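Local structure of arabinogalactan endo-1,4-beta-galactosidase (7OSK) at residues Ile227-Tyr241 with Ser254-Gly268. The protein probably hydrolyses the beta-1,4-galactan backbone of arabinogalactan from within the chain, this piece being its calcium-binding glycosyl hydrolase family 53 catalytic domain. Residues are numbered along the deposited sequence; the frame is centred on the assembly and turned at random.
Sequences IKIVIHLAGVKADFY and SFDVIAISFYPYWHG
Val230, Ile231, His232, Leu233 and Ala234 pair in parallel with Val257, Ile258, Ala259, Ile260 and Ser261, the strand axes 4.6 Å apart and inclined by 28°. Bonds run alternately from Val257 N to Ile229 O, Ile231 N to Val257 O and onward to Gly235 N and Ser261 O. Just before strand 257-261, the side chain of Asp256 stands in for a backbone carbonyl: OD2, through its anti lone pair, accepts Ile229 N at 3.0 Å, while Asp256 N and Val257 N share Ile229 O.

Val230 and Val257 lie side by side, CG2 of Val230 3.8 Å from Val257 CB, and the small Ala259 suits its place against His232 CB and CG. With CG swung anti to the backbone N (chi1 -175°), His232 reaches obliquely forward and across to the neighbouring strand, where its ring N-H at NE2 can bond to Ser261 OG, though the modelled length is too short to be trusted; that OG also bonds to Glu191. On the other face, Ile231 CG1 sits over the Phe255 ring, a CH-pi contact 3.7 Å from its centroid. From the helix that follows, Tyr241 lies against Ile260, and its OH hydrogen-bonds to Gly235 O, tying the helix start to the strand's end.

Beyond the strands, Gly235 CA rests 3.7 Å from the centroid of the His267 ring, over its face; glycine suits this place because its backbone angles would push a side chain into the carbonyl of Ala234. His267 ND1 also accepts Tyr263 N, 25° out of the ring plane; an alanine here would probably leave that N-H without its mate and uncover Gly235.

This is a beta-alpha-beta unit of the TIM barrel, crossing over through helix 238-250. Strand 185-188 flanks 228-234, strand 287-293 flanks 257-261, and helix 206-223 packs on Ile229.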
loop_
_atom_site.group_PDB
_atom_site.type_symbol
_atom_site.label_atom_id
_atom_site.label_comp_id
_atom_site.label_asym_id
_atom_site.label_seq_id
_atom_site.Cartn_x
_atom_site.Cartn_y
_atom_site.Cartn_z
ATOM N N ILE A 227 15.476 -9.217 4.355
ATOM C CA ILE A 227 14.332 -8.337 4.162
ATOM C C ILE A 227 14.551 -7.572 2.865
ATOM O O ILE A 227 15.642 -7.047 2.630
ATOM C CB ILE A 227 14.154 -7.350 5.335
ATOM C CG1 ILE A 227 13.903 -8.116 6.636
ATOM C CG2 ILE A 227 13.005 -6.385 5.064
ATOM C CD1 ILE A 227 14.001 -7.261 7.876
ATOM N N LYS A 228 13.524 -7.509 2.027
ATOM C CA LYS A 228 13.653 -6.875 0.721
ATOM C C LYS A 228 13.189 -5.428 0.757
ATOM O O LYS A 228 12.165 -5.100 1.361
ATOM C CB LYS A 228 12.874 -7.663 -0.332
ATOM C CG LYS A 228 13.568 -8.967 -0.720
ATOM C CD LYS A 228 12.599 -10.076 -1.111
ATOM C CE LYS A 228 11.725 -10.532 0.057
ATOM N NZ LYS A 228 12.293 -11.696 0.797
ATOM N N ILE A 229 13.962 -4.575 0.095
ATOM C CA ILE A 229 13.733 -3.141 0.104
ATOM C C ILE A 229 12.847 -2.733 -1.063
ATOM O O ILE A 229 13.057 -3.172 -2.193
ATOM C CB ILE A 229 15.062 -2.374 0.033
ATOM C CG1 ILE A 229 16.028 -2.883 1.109
ATOM C CG2 ILE A 229 14.831 -0.877 0.165
ATOM C CD1 ILE A 229 15.447 -2.905 2.512
ATOM N N VAL A 230 11.860 -1.891 -0.775
ATOM C CA VAL A 230 10.902 -1.448 -1.779
ATOM C C VAL A 230 10.934 0.067 -1.939
ATOM O O VAL A 230 10.688 0.809 -0.987
ATOM C CB VAL A 230 9.470 -1.882 -1.420
ATOM C CG1 VAL A 230 8.497 -1.482 -2.516
ATOM C CG2 VAL A 230 9.413 -3.383 -1.174
ATOM N N ILE A 231 11.243 0.510 -3.152
ATOM C CA ILE A 231 11.165 1.919 -3.512
ATOM C C ILE A 231 9.827 2.171 -4.196
ATOM O O ILE A 231 9.567 1.657 -5.286
ATOM C CB ILE A 231 12.328 2.334 -4.438
ATOM C CG1 ILE A 231 13.668 2.220 -3.702
ATOM C CG2 ILE A 231 12.129 3.753 -4.963
ATOM C CD1 ILE A 231 13.800 3.121 -2.479
ATOM N N HIS A 232 8.985 2.970 -3.546
ATOM C CA HIS A 232 7.616 3.189 -3.998
ATOM C C HIS A 232 7.472 4.525 -4.715
ATOM O O HIS A 232 7.880 5.565 -4.198
ATOM C CB HIS A 232 6.659 3.121 -2.803
ATOM C CG HIS A 232 5.214 3.208 -3.173
ATOM N ND1 HIS A 232 4.223 3.465 -2.245
ATOM C CD2 HIS A 232 4.578 3.066 -4.360
ATOM C CE1 HIS A 232 3.052 3.482 -2.843
ATOM N NE2 HIS A 232 3.237 3.244 -4.132
ATOM N N LEU A 233 6.896 4.478 -5.914
ATOM C CA LEU A 233 6.626 5.679 -6.695
ATOM C C LEU A 233 5.167 5.719 -7.127
ATOM O O LEU A 233 4.520 4.679 -7.244
ATOM C CB LEU A 233 7.537 5.741 -7.923
ATOM C CG LEU A 233 9.033 5.921 -7.661
ATOM C CD1 LEU A 233 9.782 5.958 -8.983
ATOM C CD2 LEU A 233 9.308 7.182 -6.856
ATOM N N ALA A 234 4.661 6.925 -7.363
ATOM C CA ALA A 234 3.274 7.121 -7.775
ATOM C C ALA A 234 3.183 7.583 -9.229
ATOM O O ALA A 234 4.005 8.374 -9.700
ATOM C CB ALA A 234 2.593 8.124 -6.862
ATOM N N GLY A 235 2.171 7.083 -9.930
ATOM C CA GLY A 235 1.964 7.416 -11.327
ATOM C C GLY A 235 2.570 6.378 -12.247
ATOM O O GLY A 235 3.187 5.414 -11.787
ATOM N N VAL A 236 2.384 6.573 -13.549
ATOM C CA VAL A 236 2.953 5.681 -14.550
ATOM C C VAL A 236 3.693 6.475 -15.628
ATOM O O VAL A 236 3.866 6.007 -16.753
ATOM C CB VAL A 236 1.864 4.788 -15.197
ATOM C CG1 VAL A 236 1.485 3.645 -14.265
ATOM C CG2 VAL A 236 0.640 5.614 -15.563
ATOM N N LYS A 237 4.134 7.680 -15.275
ATOM C CA LYS A 237 4.966 8.478 -16.168
ATOM C C LYS A 237 6.323 7.792 -16.322
ATOM O O LYS A 237 7.209 7.948 -15.479
ATOM C CB LYS A 237 5.134 9.906 -15.635
ATOM C CG LYS A 237 4.643 10.998 -16.575
ATOM C CD LYS A 237 5.608 12.179 -16.592
ATOM C CE LYS A 237 5.063 13.346 -17.402
ATOM N NZ LYS A 237 5.930 13.683 -18.572
ATOM N N ALA A 238 6.478 7.030 -17.399
ATOM C CA ALA A 238 7.662 6.196 -17.591
ATOM C C ALA A 238 8.950 7.016 -17.651
ATOM O O ALA A 238 9.966 6.623 -17.079
ATOM C CB ALA A 238 7.514 5.361 -18.856
ATOM N N ASP A 239 8.907 8.155 -18.335
ATOM C CA ASP A 239 10.096 8.985 -18.495
ATOM C C ASP A 239 10.584 9.528 -17.152
ATOM O O ASP A 239 11.766 9.834 -16.995
ATOM C CB ASP A 239 9.825 10.142 -19.462
ATOM C CG ASP A 239 8.617 10.966 -19.066
ATOM O OD1 ASP A 239 7.658 10.391 -18.511
ATOM O OD2 ASP A 239 8.626 12.190 -19.311
ATOM N N PHE A 240 9.677 9.644 -16.185
ATOM C CA PHE A 240 10.054 10.094 -14.847
ATOM C C PHE A 240 10.705 8.966 -14.057
ATOM O O PHE A 240 11.690 9.187 -13.352
ATOM C CB PHE A 240 8.839 10.626 -14.085
ATOM C CG PHE A 240 9.101 10.846 -12.621
ATOM C CD1 PHE A 240 9.708 12.011 -12.178
ATOM C CD2 PHE A 240 8.745 9.884 -11.690
ATOM C CE1 PHE A 240 9.953 12.213 -10.832
ATOM C CE2 PHE A 240 8.988 10.078 -10.344
ATOM C CZ PHE A 240 9.593 11.244 -9.913
ATOM N N TYR A 241 10.146 7.763 -14.170
ATOM C CA TYR A 241 10.705 6.592 -13.504
ATOM C C TYR A 241 12.153 6.382 -13.932
ATOM O O TYR A 241 13.023 6.109 -13.103
ATOM C CB TYR A 241 9.879 5.343 -13.815
ATOM C CG TYR A 241 8.667 5.151 -12.929
ATOM C CD1 TYR A 241 7.581 6.018 -13.000
ATOM C CD2 TYR A 241 8.599 4.092 -12.032
ATOM C CE1 TYR A 241 6.468 5.842 -12.196
ATOM C CE2 TYR A 241 7.489 3.906 -11.223
ATOM C CZ TYR A 241 6.427 4.785 -11.310
ATOM O OH TYR A 241 5.319 4.607 -10.511
ATOM N N SER A 254 20.759 0.757 -2.735
ATOM C CA SER A 254 20.476 -0.642 -3.020
ATOM C C SER A 254 19.058 -0.999 -2.594
ATOM O O SER A 254 18.682 -0.827 -1.434
ATOM C CB SER A 254 21.488 -1.549 -2.314
ATOM O OG SER A 254 21.491 -1.322 -0.916
ATOM N N PHE A 255 18.272 -1.485 -3.548
ATOM C CA PHE A 255 16.911 -1.925 -3.277
ATOM C C PHE A 255 16.550 -3.048 -4.235
ATOM O O PHE A 255 17.240 -3.264 -5.229
ATOM C CB PHE A 255 15.925 -0.764 -3.407
ATOM C CG PHE A 255 15.880 -0.158 -4.777
ATOM C CD1 PHE A 255 16.890 0.684 -5.209
ATOM C CD2 PHE A 255 14.827 -0.430 -5.633
ATOM C CE1 PHE A 255 16.855 1.241 -6.470
ATOM C CE2 PHE A 255 14.786 0.127 -6.896
ATOM C CZ PHE A 255 15.800 0.964 -7.315
ATOM N N ASP A 256 15.463 -3.753 -3.939
ATOM C CA ASP A 256 15.098 -4.953 -4.683
ATOM C C ASP A 256 13.847 -4.752 -5.531
ATOM O O ASP A 256 13.751 -5.287 -6.637
ATOM C CB ASP A 256 14.885 -6.123 -3.720
ATOM C CG ASP A 256 16.085 -6.366 -2.823
ATOM O OD1 ASP A 256 17.091 -6.924 -3.315
ATOM O OD2 ASP A 256 16.020 -6.008 -1.628
ATOM N N VAL A 257 12.896 -3.977 -5.015
ATOM C CA VAL A 257 11.586 -3.856 -5.645
ATOM C C VAL A 257 11.267 -2.421 -6.052
ATOM O O VAL A 257 11.539 -1.479 -5.309
ATOM C CB VAL A 257 10.468 -4.357 -4.708
ATOM C CG1 VAL A 257 9.141 -4.442 -5.451
ATOM C CG2 VAL A 257 10.831 -5.714 -4.125
ATOM N N ILE A 258 10.695 -2.277 -7.243
ATOM C CA ILE A 258 10.151 -1.004 -7.704
ATOM C C ILE A 258 8.636 -1.054 -7.597
ATOM O O ILE A 258 7.974 -1.716 -8.396
ATOM C CB ILE A 258 10.558 -0.695 -9.156
ATOM C CG1 ILE A 258 12.078 -0.562 -9.258
ATOM C CG2 ILE A 258 9.883 0.587 -9.646
ATOM C CD1 ILE A 258 12.605 -0.667 -10.670
ATOM N N ALA A 259 8.093 -0.347 -6.610
ATOM C CA ALA A 259 6.661 -0.381 -6.345
ATOM C C ALA A 259 5.943 0.760 -7.058
ATOM O O ALA A 259 6.501 1.844 -7.238
ATOM C CB ALA A 259 6.401 -0.323 -4.858
ATOM N N ILE A 260 4.699 0.502 -7.452
ATOM C CA ILE A 260 3.910 1.451 -8.229
ATOM C C ILE A 260 2.553 1.707 -7.582
ATOM O O ILE A 260 1.883 0.775 -7.136
ATOM C CB ILE A 260 3.683 0.933 -9.668
ATOM C CG1 ILE A 260 5.019 0.752 -10.389
ATOM C CG2 ILE A 260 2.802 1.892 -10.461
ATOM C CD1 ILE A 260 4.949 -0.199 -11.567
ATOM N N SER A 261 2.158 2.976 -7.528
ATOM C CA SER A 261 0.785 3.341 -7.195
ATOM C C SER A 261 0.041 3.621 -8.485
ATOM O O SER A 261 0.300 4.629 -9.139
ATOM C CB SER A 261 0.726 4.567 -6.281
ATOM O OG SER A 261 1.242 4.284 -4.997
ATOM N N PHE A 262 -0.872 2.728 -8.855
ATOM C CA PHE A 262 -1.657 2.916 -10.069
ATOM C C PHE A 262 -3.155 2.960 -9.793
ATOM O O PHE A 262 -3.799 1.930 -9.589
ATOM C CB PHE A 262 -1.366 1.817 -11.088
ATOM C CG PHE A 262 -2.105 2.000 -12.382
ATOM C CD1 PHE A 262 -1.864 3.110 -13.172
ATOM C CD2 PHE A 262 -3.052 1.082 -12.797
ATOM C CE1 PHE A 262 -2.545 3.294 -14.358
ATOM C CE2 PHE A 262 -3.735 1.264 -13.986
ATOM C CZ PHE A 262 -3.482 2.373 -14.764
ATOM N N TYR A 263 -3.688 4.177 -9.781
ATOM C CA TYR A 263 -5.123 4.418 -9.780
ATOM C C TYR A 263 -5.512 4.910 -11.176
ATOM O O TYR A 263 -5.153 6.028 -11.551
ATOM C CB TYR A 263 -5.508 5.445 -8.715
ATOM C CG TYR A 263 -5.170 5.013 -7.303
ATOM C CD1 TYR A 263 -5.963 4.092 -6.629
ATOM C CD2 TYR A 263 -4.060 5.527 -6.644
ATOM C CE1 TYR A 263 -5.660 3.695 -5.344
ATOM C CE2 TYR A 263 -3.749 5.136 -5.357
ATOM C CZ TYR A 263 -4.552 4.222 -4.711
ATOM O OH TYR A 263 -4.241 3.835 -3.429
ATOM N N PRO A 264 -6.225 4.075 -11.956
ATOM C CA PRO A 264 -6.514 4.405 -13.359
ATOM C C PRO A 264 -7.174 5.768 -13.553
ATOM O O PRO A 264 -6.913 6.445 -14.547
ATOM C CB PRO A 264 -7.471 3.289 -13.795
ATOM C CG PRO A 264 -7.219 2.176 -12.863
ATOM C CD PRO A 264 -6.862 2.806 -11.558
ATOM N N TYR A 265 -8.019 6.159 -12.603
ATOM C CA TYR A 265 -8.756 7.417 -12.694
ATOM C C TYR A 265 -7.876 8.628 -12.379
ATOM O O TYR A 265 -8.355 9.763 -12.365
ATOM C CB TYR A 265 -9.973 7.393 -11.756
ATOM C CG TYR A 265 -9.707 6.818 -10.376
ATOM C CD1 TYR A 265 -9.124 7.587 -9.375
ATOM C CD2 TYR A 265 -10.048 5.506 -10.074
ATOM C CE1 TYR A 265 -8.888 7.063 -8.113
ATOM C CE2 TYR A 265 -9.816 4.975 -8.819
ATOM C CZ TYR A 265 -9.238 5.757 -7.844
ATOM O OH TYR A 265 -9.008 5.225 -6.597
ATOM N N TRP A 266 -6.592 8.381 -12.135
ATOM C CA TRP A 266 -5.638 9.436 -11.809
ATOM C C TRP A 266 -4.396 9.369 -12.681
ATOM O O TRP A 266 -3.904 10.391 -13.153
ATOM C CB TRP A 266 -5.211 9.339 -10.342
ATOM C CG TRP A 266 -6.151 9.959 -9.361
ATOM C CD1 TRP A 266 -7.118 10.885 -9.615
ATOM C CD2 TRP A 266 -6.206 9.697 -7.955
ATOM N NE1 TRP A 266 -7.774 11.216 -8.454
ATOM C CE2 TRP A 266 -7.233 10.498 -7.421
ATOM C CE3 TRP A 266 -5.488 8.859 -7.095
ATOM C CZ2 TRP A 266 -7.559 10.489 -6.067
ATOM C CZ3 TRP A 266 -5.815 8.850 -5.752
ATOM C CH2 TRP A 266 -6.842 9.659 -5.250
ATOM N N HIS A 267 -3.894 8.156 -12.890
ATOM C CA HIS A 267 -2.546 7.964 -13.408
ATOM C C HIS A 267 -2.502 7.542 -14.873
ATOM O O HIS A 267 -1.478 7.708 -15.533
ATOM C CB HIS A 267 -1.820 6.938 -12.538
ATOM C CG HIS A 267 -1.616 7.391 -11.124
ATOM N ND1 HIS A 267 -1.754 6.549 -10.044
ATOM C CD2 HIS A 267 -1.283 8.602 -10.617
ATOM C CE1 HIS A 267 -1.519 7.220 -8.931
ATOM N NE2 HIS A 267 -1.229 8.468 -9.251
ATOM N N GLY A 268 -3.604 7.002 -15.385
ATOM C CA GLY A 268 -3.704 6.704 -16.804
ATOM C C GLY A 268 -4.463 5.437 -17.147
ATOM O O GLY A 268 -5.103 4.819 -16.296
HETATM O O HOH W 1 0.574 8.930 -14.136
#